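Local coordinates for glycerol-3-phosphate dehydrogenase [NAD(P)+] (Coxiella burnetii, PDB 3K96), which probably catalyses the NAD(P)H-dependent reduction of dihydroxyacetone phosphate to sn-glycerol 3-phosphate, the precursor for phospholipid synthesis, at residues A[32-37]-A[102-107]; A[126-131]-A[153-158]; A[244-249]-A[324-329]. All blocks are in the same frame, centred on the assembly; numbering follows the deposited sequence.

Interaction 1 of 3, residues A[32-37]-A[102-107]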
ATOM      1  N   ILE A  32      32.071  12.512   5.658  1.00 35.28           N
ATOM      2  CA  ILE A  32      30.716  13.037   5.678  1.00 32.18           C
ATOM      3  C   ILE A  32      30.267  12.946   7.130  1.00 31.59           C
ATOM      4  O   ILE A  32      30.650  12.014   7.841  1.00 32.45           O
ATOM      5  CB  ILE A  32      29.786  12.288   4.706  1.00 32.41           C
ATOM      6  CG1 ILE A  32      28.369  12.910   4.724  1.00 32.56           C
ATOM      7  CG2 ILE A  32      29.767  10.805   5.015  1.00 29.06           C
ATOM      8  CD1 ILE A  32      27.502  12.429   3.589  1.00 31.94           C
ATOM      9  N   ALA A  33      29.524  13.939   7.599  1.00 29.97           N
ATOM     10  CA  ALA A  33      29.033  13.926   8.966  1.00 29.24           C
ATOM     11  C   ALA A  33      27.546  13.571   8.979  1.00 29.01           C
ATOM     12  O   ALA A  33      26.761  14.104   8.177  1.00 28.10           O
ATOM     13  CB  ALA A  33      29.260  15.300   9.656  1.00 28.15           C
ATOM     14  N   ILE A  34      27.180  12.656   9.875  1.00 28.86           N
ATOM     15  CA  ILE A  34      25.776  12.289  10.084  1.00 28.77           C
ATOM     16  C   ILE A  34      25.384  12.714  11.493  1.00 28.66           C
ATOM     17  O   ILE A  34      25.923  12.206  12.475  1.00 28.19           O
ATOM     18  CB  ILE A  34      25.539  10.780   9.897  1.00 29.05           C
ATOM     19  CG1 ILE A  34      25.739  10.411   8.419  1.00 29.73           C
ATOM     20  CG2 ILE A  34      24.152  10.415  10.393  1.00 27.01           C
ATOM     21  CD1 ILE A  34      25.668   8.939   8.103  1.00 31.46           C
ATOM     22  N   LEU A  35      24.448  13.657  11.573  1.00 27.92           N
ATOM     23  CA  LEU A  35      23.975  14.207  12.827  1.00 28.14           C
ATOM     24  C   LEU A  35      22.675  13.492  13.203  1.00 28.87           C
ATOM     25  O   LEU A  35      21.653  13.663  12.538  1.00 27.89           O
ATOM     26  CB  LEU A  35      23.736  15.728  12.677  1.00 28.09           C
ATOM     27  CG  LEU A  35      24.895  16.560  12.082  1.00 29.85           C
ATOM     28  CD1 LEU A  35      24.566  18.069  12.092  1.00 25.11           C
ATOM     29  CD2 LEU A  35      26.234  16.291  12.786  1.00 25.04           C
ATOM     30  N   GLY A  36      22.736  12.691  14.261  1.00 29.81           N
ATOM     31  CA  GLY A  36      21.593  11.873  14.721  1.00 30.66           C
ATOM     32  C   GLY A  36      21.997  10.406  14.705  1.00 30.40           C
ATOM     33  O   GLY A  36      22.125   9.781  13.635  1.00 30.19           O
ATOM     34  N   ALA A  37      22.185   9.842  15.891  1.00 30.56           N
ATOM     35  CA  ALA A  37      22.618   8.472  16.002  1.00 30.22           C
ATOM     36  C   ALA A  37      21.493   7.533  16.388  1.00 31.06           C
ATOM     37  O   ALA A  37      21.676   6.602  17.192  1.00 31.72           O
ATOM     38  CB  ALA A  37      23.789   8.371  16.980  1.00 28.93           C
ATOM     39  N   ASP A 102      29.935  18.337   3.885  1.00 32.90           N
ATOM     40  CA  ASP A 102      28.680  17.619   3.561  1.00 32.07           C
ATOM     41  C   ASP A 102      28.116  17.014   4.826  1.00 31.56           C
ATOM     42  O   ASP A 102      28.768  16.200   5.476  1.00 29.61           O
ATOM     43  CB  ASP A 102      28.901  16.535   2.515  1.00 32.14           C
ATOM     44  CG  ASP A 102      29.107  17.103   1.126  1.00 33.22           C
ATOM     45  OD1 ASP A 102      28.841  18.307   0.923  1.00 33.72           O
ATOM     46  OD2 ASP A 102      29.505  16.340   0.231  1.00 36.76           O
ATOM     47  N   ILE A 103      26.891  17.415   5.161  1.00 31.43           N
ATOM     48  CA  ILE A 103      26.241  17.007   6.396  1.00 30.74           C
ATOM     49  C   ILE A 103      24.875  16.372   6.135  1.00 30.35           C
ATOM     50  O   ILE A 103      24.077  16.897   5.362  1.00 29.38           O
ATOM     51  CB  ILE A 103      26.017  18.247   7.270  1.00 31.11           C
ATOM     52  CG1 ILE A 103      27.325  19.057   7.377  1.00 31.65           C
ATOM     53  CG2 ILE A 103      25.478  17.858   8.625  1.00 28.62           C
ATOM     54  CD1 ILE A 103      27.150  20.433   7.970  1.00 32.38           C
ATOM     55  N   LEU A 104      24.616  15.256   6.808  1.00 29.90           N
ATOM     56  CA  LEU A 104      23.359  14.513   6.666  1.00 28.95           C
ATOM     57  C   LEU A 104      22.677  14.421   8.026  1.00 28.94           C
ATOM     58  O   LEU A 104      23.144  13.726   8.927  1.00 28.00           O
ATOM     59  CB  LEU A 104      23.647  13.129   6.086  1.00 29.50           C
ATOM     60  CG  LEU A 104      22.496  12.127   6.014  1.00 30.36           C
ATOM     61  CD1 LEU A 104      21.283  12.689   5.238  1.00 26.11           C
ATOM     62  CD2 LEU A 104      23.027  10.849   5.393  1.00 30.45           C
ATOM     63  N   ILE A 105      21.597  15.171   8.182  1.00 28.09           N
ATOM     64  CA  ILE A 105      20.881  15.239   9.438  1.00 28.79           C
ATOM     65  C   ILE A 105      19.773  14.180   9.505  1.00 29.47           C
ATOM     66  O   ILE A 105      18.931  14.115   8.627  1.00 28.19           O
ATOM     67  CB  ILE A 105      20.214  16.624   9.615  1.00 28.63           C
ATOM     68  CG1 ILE A 105      21.264  17.752   9.502  1.00 30.32           C
ATOM     69  CG2 ILE A 105      19.453  16.667  10.928  1.00 28.66           C
ATOM     70  CD1 ILE A 105      20.681  19.162   9.551  1.00 27.61           C
ATOM     71  N   VAL A 106      19.761  13.399  10.586  1.00 29.94           N
ATOM     72  CA  VAL A 106      18.780  12.340  10.760  1.00 30.80           C
ATOM     73  C   VAL A 106      18.278  12.297  12.215  1.00 31.99           C
ATOM     74  O   VAL A 106      18.266  11.256  12.842  1.00 33.90           O
ATOM     75  CB  VAL A 106      19.369  10.951  10.378  1.00 31.19           C
ATOM     76  CG1 VAL A 106      18.256   9.940  10.227  1.00 33.17           C
ATOM     77  CG2 VAL A 106      20.152  11.021   9.057  1.00 32.09           C
ATOM     78  N   VAL A 107      17.874  13.442  12.749  1.00 31.11           N
ATOM     79  CA  VAL A 107      17.328  13.505  14.090  1.00 29.36           C
ATOM     80  C   VAL A 107      15.783  13.539  13.999  1.00 29.39           C
ATOM     81  O   VAL A 107      15.219  13.734  12.924  1.00 29.28           O
ATOM     82  CB  VAL A 107      17.868  14.732  14.824  1.00 29.45           C
ATOM     83  CG1 VAL A 107      19.397  14.655  14.917  1.00 28.59           C
ATOM     84  CG2 VAL A 107      17.453  16.017  14.131  1.00 27.15           C
TER

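Interaction 2 of 3, residues A[126-131]-A[153-158]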
ATOM      1  N   LYS A 126      31.025  26.454   1.518  1.00 33.21           N
ATOM      2  CA  LYS A 126      30.591  25.367   0.643  1.00 33.90           C
ATOM      3  C   LYS A 126      29.794  24.249   1.349  1.00 32.20           C
ATOM      4  O   LYS A 126      29.643  23.150   0.831  1.00 32.57           O
ATOM      5  CB  LYS A 126      31.766  24.780  -0.101  1.00 34.02           C
ATOM      6  CG  LYS A 126      32.833  24.137   0.748  1.00 38.47           C
ATOM      7  CD  LYS A 126      33.870  23.595  -0.212  1.00 45.20           C
ATOM      8  CE  LYS A 126      34.980  22.879   0.466  1.00 51.13           C
ATOM      9  NZ  LYS A 126      35.956  22.437  -0.571  1.00 55.00           N
ATOM     10  N   THR A 127      29.280  24.548   2.520  1.00 30.50           N
ATOM     11  CA  THR A 127      28.499  23.583   3.257  1.00 29.96           C
ATOM     12  C   THR A 127      27.243  23.179   2.480  1.00 28.18           C
ATOM     13  O   THR A 127      26.569  24.024   1.883  1.00 26.88           O
ATOM     14  CB  THR A 127      28.091  24.144   4.616  1.00 30.53           C
ATOM     15  OG1 THR A 127      29.258  24.268   5.419  1.00 33.44           O
ATOM     16  CG2 THR A 127      27.060  23.212   5.332  1.00 31.35           C
ATOM     17  N   ARG A 128      26.977  21.871   2.466  1.00 27.58           N
ATOM     18  CA  ARG A 128      25.788  21.298   1.838  1.00 27.57           C
ATOM     19  C   ARG A 128      25.100  20.459   2.891  1.00 28.21           C
ATOM     20  O   ARG A 128      25.752  19.711   3.617  1.00 29.35           O
ATOM     21  CB  ARG A 128      26.160  20.468   0.619  1.00 28.39           C
ATOM     22  CG  ARG A 128      26.969  21.267  -0.390  1.00 27.58           C
ATOM     23  CD  ARG A 128      27.128  20.517  -1.675  1.00 29.10           C
ATOM     24  NE  ARG A 128      27.972  19.336  -1.571  1.00 26.86           N
ATOM     25  CZ  ARG A 128      28.289  18.575  -2.610  1.00 29.18           C
ATOM     26  NH1 ARG A 128      27.822  18.869  -3.815  1.00 31.49           N
ATOM     27  NH2 ARG A 128      29.064  17.526  -2.451  1.00 30.92           N
ATOM     28  N   ILE A 129      23.779  20.568   2.942  1.00 27.67           N
ATOM     29  CA  ILE A 129      22.986  19.926   3.972  1.00 28.35           C
ATOM     30  C   ILE A 129      21.901  19.009   3.429  1.00 27.80           C
ATOM     31  O   ILE A 129      21.028  19.425   2.687  1.00 27.15           O
ATOM     32  CB  ILE A 129      22.344  21.006   4.886  1.00 27.98           C
ATOM     33  CG1 ILE A 129      23.439  21.773   5.640  1.00 29.15           C
ATOM     34  CG2 ILE A 129      21.377  20.384   5.940  1.00 27.61           C
ATOM     35  CD1 ILE A 129      22.922  22.980   6.348  1.00 31.12           C
ATOM     36  N   ALA A 130      21.979  17.741   3.805  1.00 28.37           N
ATOM     37  CA  ALA A 130      20.969  16.765   3.410  1.00 27.37           C
ATOM     38  C   ALA A 130      20.338  16.279   4.688  1.00 27.68           C
ATOM     39  O   ALA A 130      20.931  16.431   5.742  1.00 26.66           O
ATOM     40  CB  ALA A 130      21.596  15.611   2.638  1.00 26.13           C
ATOM     41  N   TRP A 131      19.108  15.750   4.614  1.00 27.10           N
ATOM     42  CA  TRP A 131      18.464  15.187   5.795  1.00 27.20           C
ATOM     43  C   TRP A 131      17.612  13.953   5.453  1.00 28.22           C
ATOM     44  O   TRP A 131      17.110  13.791   4.328  1.00 27.28           O
ATOM     45  CB  TRP A 131      17.602  16.213   6.550  1.00 26.67           C
ATOM     46  CG  TRP A 131      16.481  16.753   5.723  1.00 26.45           C
ATOM     47  CD1 TRP A 131      15.216  16.237   5.608  1.00 25.99           C
ATOM     48  CD2 TRP A 131      16.530  17.891   4.876  1.00 25.19           C
ATOM     49  NE1 TRP A 131      14.476  16.995   4.730  1.00 27.78           N
ATOM     50  CE2 TRP A 131      15.265  18.017   4.266  1.00 29.36           C
ATOM     51  CE3 TRP A 131      17.526  18.821   4.565  1.00 30.19           C
ATOM     52  CZ2 TRP A 131      14.972  19.035   3.371  1.00 29.61           C
ATOM     53  CZ3 TRP A 131      17.234  19.835   3.670  1.00 28.62           C
ATOM     54  CH2 TRP A 131      15.966  19.931   3.082  1.00 30.27           C
ATOM     55  N   GLN A 153      20.724  29.866   1.781  1.00 32.24           N
ATOM     56  CA  GLN A 153      20.349  29.046   0.652  1.00 31.43           C
ATOM     57  C   GLN A 153      21.468  28.145   0.155  1.00 30.36           C
ATOM     58  O   GLN A 153      21.986  28.312  -0.949  1.00 32.73           O
ATOM     59  CB  GLN A 153      19.890  29.956  -0.465  1.00 31.67           C
ATOM     60  CG  GLN A 153      18.582  30.672  -0.123  1.00 34.96           C
ATOM     61  CD  GLN A 153      17.382  29.705  -0.101  1.00 34.70           C
ATOM     62  OE1 GLN A 153      17.488  28.527  -0.492  1.00 33.91           O
ATOM     63  NE2 GLN A 153      16.242  30.210   0.323  1.00 35.48           N
ATOM     64  N   VAL A 154      21.818  27.178   0.976  1.00 28.91           N
ATOM     65  CA  VAL A 154      22.845  26.223   0.657  1.00 28.81           C
ATOM     66  C   VAL A 154      22.293  25.081  -0.191  1.00 28.51           C
ATOM     67  O   VAL A 154      21.096  24.903  -0.279  1.00 29.91           O
ATOM     68  CB  VAL A 154      23.394  25.629   1.961  1.00 30.30           C
ATOM     69  CG1 VAL A 154      24.053  26.762   2.848  1.00 26.24           C
ATOM     70  CG2 VAL A 154      22.268  24.893   2.723  1.00 26.75           C
ATOM     71  N   PRO A 155      23.169  24.329  -0.851  1.00 27.49           N
ATOM     72  CA  PRO A 155      22.667  23.156  -1.534  1.00 27.14           C
ATOM     73  C   PRO A 155      21.993  22.196  -0.500  1.00 27.59           C
ATOM     74  O   PRO A 155      22.564  21.906   0.562  1.00 27.05           O
ATOM     75  CB  PRO A 155      23.924  22.531  -2.138  1.00 26.58           C
ATOM     76  CG  PRO A 155      24.921  23.700  -2.261  1.00 27.72           C
ATOM     77  CD  PRO A 155      24.616  24.547  -1.064  1.00 28.01           C
ATOM     78  N   MET A 156      20.794  21.716  -0.831  1.00 28.06           N
ATOM     79  CA  MET A 156      20.001  20.900   0.077  1.00 28.47           C
ATOM     80  C   MET A 156      19.462  19.648  -0.598  1.00 27.91           C
ATOM     81  O   MET A 156      19.301  19.626  -1.801  1.00 28.21           O
ATOM     82  CB  MET A 156      18.788  21.700   0.534  1.00 29.56           C
ATOM     83  CG  MET A 156      19.083  22.912   1.325  1.00 28.92           C
ATOM     84  SD  MET A 156      17.556  23.586   2.001  1.00 30.19           S
ATOM     85  CE  MET A 156      16.728  24.391   0.622  1.00 29.67           C
ATOM     86  N   ALA A 157      19.165  18.623   0.196  1.00 26.97           N
ATOM     87  CA  ALA A 157      18.619  17.375  -0.327  1.00 27.15           C
ATOM     88  C   ALA A 157      17.888  16.610   0.757  1.00 27.32           C
ATOM     89  O   ALA A 157      18.224  16.723   1.934  1.00 27.67           O
ATOM     90  CB  ALA A 157      19.727  16.486  -0.914  1.00 25.06           C
ATOM     91  N   VAL A 158      16.891  15.830   0.334  1.00 27.10           N
ATOM     92  CA  VAL A 158      16.121  14.985   1.234  1.00 26.69           C
ATOM     93  C   VAL A 158      16.145  13.568   0.702  1.00 26.87           C
ATOM     94  O   VAL A 158      16.008  13.342  -0.493  1.00 27.47           O
ATOM     95  CB  VAL A 158      14.657  15.459   1.392  1.00 27.39           C
ATOM     96  CG1 VAL A 158      13.977  15.578   0.052  1.00 24.58           C
ATOM     97  CG2 VAL A 158      13.854  14.507   2.329  1.00 24.74           C
TER

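Interaction 3 of 3, residues A[244-249]-A[324-329]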
ATOM      1  N   LEU A 244      -3.703   8.474   1.449  1.00 32.51           N
ATOM      2  CA  LEU A 244      -2.955   8.964   0.300  1.00 32.98           C
ATOM      3  C   LEU A 244      -3.689  10.171  -0.310  1.00 33.39           C
ATOM      4  O   LEU A 244      -3.054  11.126  -0.766  1.00 33.40           O
ATOM      5  CB  LEU A 244      -2.725   7.858  -0.743  1.00 32.35           C
ATOM      6  CG  LEU A 244      -1.590   8.167  -1.725  1.00 34.28           C
ATOM      7  CD1 LEU A 244      -0.243   8.088  -0.962  1.00 32.39           C
ATOM      8  CD2 LEU A 244      -1.544   7.242  -2.932  1.00 33.92           C
ATOM      9  N   THR A 245      -5.023  10.146  -0.307  1.00 33.61           N
ATOM     10  CA  THR A 245      -5.793  11.291  -0.829  1.00 33.12           C
ATOM     11  C   THR A 245      -5.495  12.599  -0.080  1.00 33.42           C
ATOM     12  O   THR A 245      -5.297  13.650  -0.710  1.00 32.89           O
ATOM     13  CB  THR A 245      -7.318  10.998  -0.810  1.00 34.00           C
ATOM     14  OG1 THR A 245      -7.585   9.856  -1.639  1.00 34.64           O
ATOM     15  CG2 THR A 245      -8.123  12.197  -1.319  1.00 32.79           C
ATOM     16  N   GLU A 246      -5.461  12.579   1.258  1.00 33.47           N
ATOM     17  CA  GLU A 246      -5.161  13.844   1.966  1.00 32.62           C
ATOM     18  C   GLU A 246      -3.690  14.204   1.879  1.00 32.28           C
ATOM     19  O   GLU A 246      -3.336  15.393   1.895  1.00 32.32           O
ATOM     20  CB  GLU A 246      -5.702  13.891   3.411  1.00 32.91           C
ATOM     21  CG  GLU A 246      -5.107  12.975   4.406  1.00 32.91           C
ATOM     22  CD  GLU A 246      -5.934  12.950   5.703  1.00 34.59           C
ATOM     23  OE1 GLU A 246      -5.414  13.361   6.760  1.00 30.70           O
ATOM     24  OE2 GLU A 246      -7.122  12.542   5.650  1.00 33.79           O
ATOM     25  N   MET A 247      -2.835  13.190   1.787  1.00 31.79           N
ATOM     26  CA  MET A 247      -1.411  13.429   1.607  1.00 32.83           C
ATOM     27  C   MET A 247      -1.279  14.182   0.251  1.00 32.51           C
ATOM     28  O   MET A 247      -0.583  15.175   0.155  1.00 30.30           O
ATOM     29  CB  MET A 247      -0.633  12.108   1.586  1.00 32.36           C
ATOM     30  CG  MET A 247       0.887  12.242   1.441  1.00 31.83           C
ATOM     31  SD  MET A 247       1.727  10.635   1.285  1.00 33.32           S
ATOM     32  CE  MET A 247       1.520   9.991   2.940  1.00 26.65           C
ATOM     33  N   GLY A 248      -2.011  13.728  -0.762  1.00 33.60           N
ATOM     34  CA  GLY A 248      -1.958  14.348  -2.094  1.00 34.51           C
ATOM     35  C   GLY A 248      -2.444  15.790  -2.097  1.00 36.10           C
ATOM     36  O   GLY A 248      -1.881  16.652  -2.796  1.00 36.11           O
ATOM     37  N   ARG A 249      -3.478  16.062  -1.300  1.00 36.07           N
ATOM     38  CA  ARG A 249      -4.032  17.409  -1.194  1.00 36.17           C
ATOM     39  C   ARG A 249      -2.995  18.381  -0.608  1.00 35.39           C
ATOM     40  O   ARG A 249      -2.800  19.493  -1.106  1.00 34.54           O
ATOM     41  CB  ARG A 249      -5.304  17.393  -0.339  1.00 36.81           C
ATOM     42  CG  ARG A 249      -6.047  18.705  -0.362  1.00 40.53           C
ATOM     43  CD  ARG A 249      -7.450  18.629   0.306  1.00 44.84           C
ATOM     44  NE  ARG A 249      -8.315  17.638  -0.331  1.00 43.78           N
ATOM     45  CZ  ARG A 249      -8.683  16.478   0.201  1.00 44.99           C
ATOM     46  NH1 ARG A 249      -9.465  15.667  -0.498  1.00 47.42           N
ATOM     47  NH2 ARG A 249      -8.308  16.129   1.428  1.00 45.74           N
ATOM     48  N   GLU A 324      -8.208  20.482   3.926  1.00 39.71           N
ATOM     49  CA  GLU A 324      -8.980  19.409   4.494  1.00 40.15           C
ATOM     50  C   GLU A 324      -8.169  18.116   4.571  1.00 38.14           C
ATOM     51  O   GLU A 324      -7.739  17.584   3.550  1.00 36.93           O
ATOM     52  CB  GLU A 324     -10.222  19.130   3.665  1.00 40.45           C
ATOM     53  CG  GLU A 324     -11.092  18.070   4.363  1.00 47.38           C
ATOM     54  CD  GLU A 324     -12.254  17.572   3.525  1.00 53.87           C
ATOM     55  OE1 GLU A 324     -12.338  17.938   2.331  1.00 59.80           O
ATOM     56  OE2 GLU A 324     -13.075  16.799   4.073  1.00 58.65           O
ATOM     57  N   MET A 325      -7.989  17.608   5.786  1.00 35.82           N
ATOM     58  CA  MET A 325      -7.244  16.379   6.013  1.00 34.92           C
ATOM     59  C   MET A 325      -7.972  15.649   7.120  1.00 34.24           C
ATOM     60  O   MET A 325      -7.620  15.791   8.287  1.00 31.48           O
ATOM     61  CB  MET A 325      -5.798  16.704   6.438  1.00 35.18           C
ATOM     62  CG  MET A 325      -5.084  17.624   5.473  1.00 34.97           C
ATOM     63  SD  MET A 325      -3.323  17.742   5.855  1.00 35.93           S
ATOM     64  CE  MET A 325      -2.834  16.040   5.503  1.00 28.27           C
ATOM     65  N   PRO A 326      -9.010  14.875   6.750  1.00 34.54           N
ATOM     66  CA  PRO A 326      -9.882  14.181   7.707  1.00 34.23           C
ATOM     67  C   PRO A 326      -9.208  13.193   8.633  1.00 32.81           C
ATOM     68  O   PRO A 326      -9.536  13.184   9.820  1.00 33.76           O
ATOM     69  CB  PRO A 326     -10.933  13.464   6.826  1.00 35.25           C
ATOM     70  CG  PRO A 326     -10.713  13.945   5.414  1.00 36.79           C
ATOM     71  CD  PRO A 326      -9.449  14.741   5.348  1.00 34.74           C
ATOM     72  N   LEU A 327      -8.314  12.344   8.126  1.00 30.58           N
ATOM     73  CA  LEU A 327      -7.640  11.400   9.015  1.00 31.60           C
ATOM     74  C   LEU A 327      -6.779  12.129  10.040  1.00 31.73           C
ATOM     75  O   LEU A 327      -6.826  11.809  11.231  1.00 30.46           O
ATOM     76  CB  LEU A 327      -6.820  10.326   8.288  1.00 31.23           C
ATOM     77  CG  LEU A 327      -7.643   9.156   7.723  1.00 35.05           C
ATOM     78  CD1 LEU A 327      -8.604   9.617   6.634  1.00 34.35           C
ATOM     79  CD2 LEU A 327      -6.737   8.033   7.213  1.00 34.95           C
ATOM     80  N   THR A 328      -6.012  13.111   9.580  1.00 30.85           N
ATOM     81  CA  THR A 328      -5.125  13.875  10.464  1.00 31.36           C
ATOM     82  C   THR A 328      -5.926  14.594  11.536  1.00 31.92           C
ATOM     83  O   THR A 328      -5.530  14.628  12.685  1.00 31.29           O
ATOM     84  CB  THR A 328      -4.329  14.909   9.663  1.00 30.19           C
ATOM     85  OG1 THR A 328      -3.541  14.219   8.680  1.00 30.18           O
ATOM     86  CG2 THR A 328      -3.459  15.748  10.586  1.00 29.11           C
ATOM     87  N   PHE A 329      -7.069  15.150  11.151  1.00 32.26           N
ATOM     88  CA  PHE A 329      -7.901  15.848  12.111  1.00 33.08           C
ATOM     89  C   PHE A 329      -8.499  14.913  13.147  1.00 30.55           C
ATOM     90  O   PHE A 329      -8.574  15.278  14.317  1.00 29.76           O
ATOM     91  CB  PHE A 329      -8.977  16.670  11.411  1.00 34.93           C
ATOM     92  CG  PHE A 329      -8.465  17.955  10.857  1.00 42.21           C
ATOM     93  CD1 PHE A 329      -9.101  19.154  11.146  1.00 49.36           C
ATOM     94  CD2 PHE A 329      -7.287  17.985  10.099  1.00 46.77           C
ATOM     95  CE1 PHE A 329      -8.599  20.362  10.643  1.00 51.47           C
ATOM     96  CE2 PHE A 329      -6.793  19.168   9.603  1.00 48.49           C
ATOM     97  CZ  PHE A 329      -7.448  20.365   9.873  1.00 51.33           C
TER

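Interaction 1 of 3, residues A[32-37]-A[102-107]
Leu35 and Ile103 mesh on one face of two parallel strands at the centre of the Rossmann-type nucleotide-binding domain, where strand 32-35 lies beside strand 102-105. The CD1 methyl of Leu35 comes down on the CG2 branch of Ile103 at 3.6 Å and also approaches Ile105 CG1, so this one branch sits in the dip between the two isoleucines. Ile103 presents that methyl because CG2 stands anti to its backbone N, with CG1 beside that N and anti to the carbonyl carbon (chi1 -50°). Helices 93-97 and 109-119 cover this face. On the reverse face Ile34 and Leu104 run side by side in the same direction, CG1 to CD2 at 4.1 Å, and Ile34 CG2 leans on Val106 CG2; helix 39-49 packs on Ile34 and Val106. Four backbone hydrogen bonds join the strands: Ala33 N to Asp102 O, Leu104 N to Ala33 O, Leu35 N to Leu104 O, Val106 N to Leu35 O. At phi 121° a side chain on Gly36, first glycine of a GxGxxG pattern consistent with dinucleotide binding, would jam against the preceding carbonyl O; with none, Val107 CG1 comes to 3.5 Å from Gly36 CA and 3.4 Å from Leu35 O.

Interaction 2 of 3, residues A[126-131]-A[153-158]
Trp131 lays its indole against strand 156-160, with Ala157 O 3.4 Å above one face and Val158 CB over the same face, both displaced toward the rim. Its chi1 of 61° sets CG between the backbone N and the carbonyl carbon, which folds the ring back along the sheet instead of straight out from it. Val158 CG2 reaches NE1 of Trp131 at 3.5 Å, while the sulfur of Met156 lies at the edge of the six-membered ring, 5.2 Å from its centroid, in a Met-aromatic contact. Ala157 O has a second task: it accepts a hydrogen bond from Trp131 N at 3.0 Å, so one carbonyl both pairs the strands and bears on the indole. On the other face, Ala130 CB and Ala157 CB meet at 4.1 Å. The two strands are parallel and belong to a beta-alpha-beta unit whose connecting helix, 143-151, touches Trp131 through Leu143 and His144. Two further backbone bonds pair them, Ile129 N to Pro155 O and Ala157 N to Ile129 O. At the start of the pair, Arg128 crosses the Pro155 ring at about a right angle, its CG 3.7 Å from Pro155 CG. The guanidinium beyond is anchored by salt bridges to Asp102 and to Asp188 of helix 183-193, and from that same helix Phe185 packs on Arg128, Ala130 and Ala157.

Interaction 3 of 3, residues A[244-249]-A[324-329]
Glu246 OE1 is gripped twice by one residue: Thr328 N donates to it at 2.9 Å and Thr328 OG1 at 2.8 Å. The amide uses the syn lone pair of OE1, whereas the hydroxyl arrives nearly along the C-O axis. The other carboxylate oxygen, OE2, receives Leu327 N at 2.8 Å, again on its syn side, so three bonds fix the rotation of the carboxylate across the first turn of helix 326-336. To get there the glutamate sets CG between its backbone N and carbonyl carbon (chi1 67°) and then runs extended, crossing Met325 at about a right angle. Met325 CB lies 3.4 Å from Glu246 OE1, and the methionine tip bends round until CE is 4.0 Å from Glu246 CG. OE2 is also lined by hydrocarbon, with Pro326 CD at 3.2 Å and Leu327 CD1 close by. Glu246 is buried, and the amides of the helix start together with the hydroxyl would be expected to stabilise its negative charge. One turn later, Arg249 NH2 donates to Glu324 O at 2.6 Å, the oxygen tilted 22° out of the guanidinium plane. Glu324 OE1 lies over a face of that guanidinium, where no N-H points at it, so any attraction is probably one of charges alone, beyond a salt bridge. Helices 206-228 and 307-320 flank the junction, the first touching Leu327 and Thr328, the second Met325. Within the helical C-terminal domain, this is a helix N-terminus, with Met325 at the N-cap position, held by a carboxylate from the neighbouring helix 233-253.

Interactions 1 and 2 are neighbouring parts of the parallel portion of one mixed sheet, their centres 11 Å apart. Strand 102-105 abuts strand 128-131, where Ile103 O and Ala130 N, 2.7 Å apart, and Ile105 N and Ala130 O, 2.8 Å apart, probably form hydrogen bonds. Interaction 3 lies in the helical domain, its centre about 30 Å from that of interaction 1 and 29 Å from that of interaction 2. Predicted site residues lie at varying distances, side chain to side chain: Val106 is about 3 Å from Trp40 (NADPH), Val158 about 6 Å from Lys134 (NADPH and sn-glycerol 3-phosphate) and Thr328 about 10 Å from Lys216, the predicted proton acceptor.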